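Local coordinates for protein isoprenyl transferase (Helicobacter pylori, PDB 2D2R) that probably condenses isopentenyl diphosphate with allylic pyrophosphates, using magnesium, to build the undecaprenyl diphosphate chain, and works as a homodimer, at residues A[90-95]-A[119-124]. Residues are numbered along the deposited sequence; the frame is centred on the assembly and turned at random.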
ATOM      1  N   TYR A  90       0.920 -28.238  10.315  1.00 55.52           N
ATOM      2  CA  TYR A  90       0.470 -27.081  11.061  1.00 55.08           C
ATOM      3  C   TYR A  90      -1.040 -26.931  11.018  1.00 54.23           C
ATOM      4  O   TYR A  90      -1.679 -26.707  12.037  1.00 53.93           O
ATOM      5  CB  TYR A  90       1.105 -25.810  10.508  1.00 55.37           C
ATOM      6  CG  TYR A  90       0.563 -24.585  11.194  1.00 57.79           C
ATOM      7  CD1 TYR A  90       0.967 -24.263  12.494  1.00 58.61           C
ATOM      8  CD2 TYR A  90      -0.433 -23.795  10.596  1.00 57.72           C
ATOM      9  CE1 TYR A  90       0.387 -23.190  13.197  1.00 58.83           C
ATOM     10  CE2 TYR A  90      -1.013 -22.722  11.290  1.00 58.79           C
ATOM     11  CZ  TYR A  90      -0.598 -22.437  12.593  1.00 59.21           C
ATOM     12  OH  TYR A  90      -1.202 -21.450  13.328  1.00 60.18           O
ATOM     13  N   LEU A  91      -1.616 -27.063   9.834  1.00 54.12           N
ATOM     14  CA  LEU A  91      -3.055 -26.889   9.704  1.00 54.34           C
ATOM     15  C   LEU A  91      -3.857 -28.066  10.231  1.00 56.01           C
ATOM     16  O   LEU A  91      -4.879 -27.880  10.879  1.00 55.57           O
ATOM     17  CB  LEU A  91      -3.415 -26.569   8.250  1.00 52.63           C
ATOM     18  CG  LEU A  91      -2.937 -25.196   7.728  1.00 50.36           C
ATOM     19  CD1 LEU A  91      -3.075 -25.145   6.214  1.00 49.81           C
ATOM     20  CD2 LEU A  91      -3.707 -24.073   8.398  1.00 48.31           C
ATOM     21  N   LYS A  92      -3.408 -29.282   9.964  1.00 58.33           N
ATOM     22  CA  LYS A  92      -4.140 -30.420  10.491  1.00 61.04           C
ATOM     23  C   LYS A  92      -4.011 -30.381  12.012  1.00 62.13           C
ATOM     24  O   LYS A  92      -4.971 -30.660  12.716  1.00 62.88           O
ATOM     25  CB  LYS A  92      -3.629 -31.730   9.881  1.00 61.22           C
ATOM     26  CG  LYS A  92      -4.147 -31.930   8.453  1.00 62.38           C
ATOM     27  CD  LYS A  92      -3.340 -32.968   7.674  1.00 64.70           C
ATOM     28  CE  LYS A  92      -3.471 -34.376   8.258  1.00 64.89           C
ATOM     29  NZ  LYS A  92      -2.702 -35.405   7.476  1.00 66.63           N
ATOM     30  N   ASP A  93      -2.849 -29.997  12.524  1.00 63.55           N
ATOM     31  CA  ASP A  93      -2.697 -29.896  13.969  1.00 65.66           C
ATOM     32  C   ASP A  93      -3.753 -28.970  14.593  1.00 66.81           C
ATOM     33  O   ASP A  93      -4.684 -29.428  15.266  1.00 66.57           O
ATOM     34  CB  ASP A  93      -1.307 -29.373  14.345  1.00 67.08           C
ATOM     35  CG  ASP A  93      -0.236 -30.439  14.241  1.00 68.66           C
ATOM     36  OD1 ASP A  93      -0.590 -31.627  14.404  1.00 69.55           O
ATOM     37  OD2 ASP A  93       0.952 -30.097  14.017  1.00 69.17           O
ATOM     38  N   GLU A  94      -3.631 -27.666  14.355  1.00 67.21           N
ATOM     39  CA  GLU A  94      -4.577 -26.745  14.950  1.00 67.86           C
ATOM     40  C   GLU A  94      -5.985 -26.721  14.400  1.00 67.83           C
ATOM     41  O   GLU A  94      -6.798 -25.912  14.839  1.00 68.18           O
ATOM     42  CB  GLU A  94      -3.988 -25.345  14.973  1.00 68.82           C
ATOM     43  CG  GLU A  94      -3.437 -25.039  16.327  1.00 69.97           C
ATOM     44  CD  GLU A  94      -2.248 -24.141  16.277  1.00 71.31           C
ATOM     45  OE1 GLU A  94      -1.529 -24.063  17.304  1.00 72.06           O
ATOM     46  OE2 GLU A  94      -2.033 -23.517  15.212  1.00 72.68           O
ATOM     47  N   ARG A  95      -6.287 -27.616  13.465  1.00 67.99           N
ATOM     48  CA  ARG A  95      -7.629 -27.700  12.893  1.00 68.13           C
ATOM     49  C   ARG A  95      -8.642 -27.603  14.034  1.00 68.17           C
ATOM     50  O   ARG A  95      -9.713 -26.998  13.915  1.00 67.69           O
ATOM     51  CB  ARG A  95      -7.800 -29.038  12.168  1.00 68.16           C
ATOM     52  CG  ARG A  95      -9.239 -29.395  11.809  1.00 69.14           C
ATOM     53  CD  ARG A  95      -9.286 -30.785  11.201  1.00 70.26           C
ATOM     54  NE  ARG A  95     -10.552 -31.139  10.551  1.00 71.11           N
ATOM     55  CZ  ARG A  95     -11.743 -31.143  11.142  1.00 71.44           C
ATOM     56  NH1 ARG A  95     -11.860 -30.799  12.417  1.00 71.83           N
ATOM     57  NH2 ARG A  95     -12.815 -31.533  10.463  1.00 71.26           N
ATOM     58  N   ARG A 119      -2.985 -28.262  -0.771  1.00 46.46           N
ATOM     59  CA  ARG A 119      -4.147 -27.589  -1.362  1.00 48.13           C
ATOM     60  C   ARG A 119      -5.406 -28.318  -0.906  1.00 47.83           C
ATOM     61  O   ARG A 119      -6.462 -27.728  -0.680  1.00 47.93           O
ATOM     62  CB  ARG A 119      -4.010 -27.596  -2.880  1.00 49.31           C
ATOM     63  CG  ARG A 119      -4.929 -26.660  -3.607  1.00 53.34           C
ATOM     64  CD  ARG A 119      -4.352 -26.353  -4.981  1.00 56.62           C
ATOM     65  NE  ARG A 119      -3.609 -27.497  -5.498  1.00 57.56           N
ATOM     66  CZ  ARG A 119      -2.743 -27.437  -6.500  1.00 58.92           C
ATOM     67  NH1 ARG A 119      -2.500 -26.279  -7.117  1.00 60.04           N
ATOM     68  NH2 ARG A 119      -2.097 -28.532  -6.862  1.00 58.86           N
ATOM     69  N   ASP A 120      -5.258 -29.618  -0.710  1.00 48.14           N
ATOM     70  CA  ASP A 120      -6.350 -30.471  -0.253  1.00 48.35           C
ATOM     71  C   ASP A 120      -6.712 -30.159   1.207  1.00 46.96           C
ATOM     72  O   ASP A 120      -7.897 -29.995   1.554  1.00 46.99           O
ATOM     73  CB  ASP A 120      -5.938 -31.952  -0.402  1.00 50.03           C
ATOM     74  CG  ASP A 120      -7.123 -32.883  -0.394  1.00 52.59           C
ATOM     75  OD1 ASP A 120      -7.731 -33.070   0.689  1.00 54.48           O
ATOM     76  OD2 ASP A 120      -7.459 -33.426  -1.467  1.00 53.74           O
ATOM     77  N   THR A 121      -5.711 -30.064   2.069  1.00 44.70           N
ATOM     78  CA  THR A 121      -6.007 -29.768   3.452  1.00 43.67           C
ATOM     79  C   THR A 121      -6.494 -28.348   3.575  1.00 43.17           C
ATOM     80  O   THR A 121      -7.362 -28.043   4.400  1.00 41.33           O
ATOM     81  CB  THR A 121      -4.789 -29.938   4.315  1.00 44.79           C
ATOM     82  OG1 THR A 121      -4.369 -31.309   4.240  1.00 46.48           O
ATOM     83  CG2 THR A 121      -5.088 -29.548   5.752  1.00 43.55           C
ATOM     84  N   ILE A 122      -5.938 -27.461   2.755  1.00 43.13           N
ATOM     85  CA  ILE A 122      -6.379 -26.079   2.822  1.00 43.97           C
ATOM     86  C   ILE A 122      -7.879 -26.009   2.517  1.00 46.04           C
ATOM     87  O   ILE A 122      -8.700 -25.602   3.359  1.00 45.01           O
ATOM     88  CB  ILE A 122      -5.566 -25.221   1.840  1.00 43.85           C
ATOM     89  CG1 ILE A 122      -4.169 -24.981   2.436  1.00 42.69           C
ATOM     90  CG2 ILE A 122      -6.322 -23.928   1.512  1.00 42.64           C
ATOM     91  CD1 ILE A 122      -3.178 -24.300   1.458  1.00 41.91           C
ATOM     92  N   LEU A 123      -8.238 -26.449   1.322  1.00 48.41           N
ATOM     93  CA  LEU A 123      -9.632 -26.430   0.913  1.00 51.28           C
ATOM     94  C   LEU A 123     -10.544 -27.087   1.953  1.00 51.46           C
ATOM     95  O   LEU A 123     -11.660 -26.632   2.190  1.00 52.32           O
ATOM     96  CB  LEU A 123      -9.800 -27.133  -0.440  1.00 53.55           C
ATOM     97  CG  LEU A 123      -9.025 -26.630  -1.675  1.00 55.44           C
ATOM     98  CD1 LEU A 123      -9.472 -27.424  -2.884  1.00 56.13           C
ATOM     99  CD2 LEU A 123      -9.277 -25.164  -1.929  1.00 57.30           C
ATOM    100  N   GLN A 124     -10.074 -28.142   2.597  1.00 50.99           N
ATOM    101  CA  GLN A 124     -10.920 -28.797   3.578  1.00 50.74           C
ATOM    102  C   GLN A 124     -11.121 -28.037   4.856  1.00 50.56           C
ATOM    103  O   GLN A 124     -12.216 -28.055   5.418  1.00 50.28           O
ATOM    104  CB  GLN A 124     -10.398 -30.198   3.882  1.00 51.67           C
ATOM    105  CG  GLN A 124     -10.619 -31.160   2.718  1.00 52.80           C
ATOM    106  CD  GLN A 124     -11.532 -32.299   3.091  1.00 53.39           C
ATOM    107  OE1 GLN A 124     -11.235 -33.078   4.010  1.00 53.40           O
ATOM    108  NE2 GLN A 124     -12.649 -32.405   2.389  1.00 52.82           N
TER
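Leu91 and Lys92 meet Thr121 and Ile122 without any flat group between them: no ring, amide or carboxylate offers a face or an edge, and the touching is all by aliphatic branches. The example is a helix pair in an α/β fold: segments 90-95 and 119-124, on helices 80-100 and 116-129, run at 30° to each other, their axes 10.2 Å apart at closest approach. Thr121 CG2 reaches into the other segment, 3.7 Å from Lys92 CG and 4.2 Å from Leu91 CB, and the Lys92 and Thr121 side chains cross at about a right angle. With chi1 at -62°, the threonine methyl lies anti to its own backbone N, while OG1 sits beside that N and hydrogen-bonds to Glu117 O, one turn back. Deeper in, Leu91 CD1 slants past Ile122 CG1 at 3.9 Å. Both side chains also touch strand 104-108, outermost in the chain's parallel sheet, Leu91 at Phe105 and Ile122 at Ala107. Lys92 bends at chi3 (65°), and its ammonium lies close to that of Lys88, probably mildly unfavourable unless solvent screens the charges. The contact therefore grades from buried hydrocarbon to a charged margin, and with no hydrogen bond joining the segments, their cohesion here is van der Waals and hydrophobic.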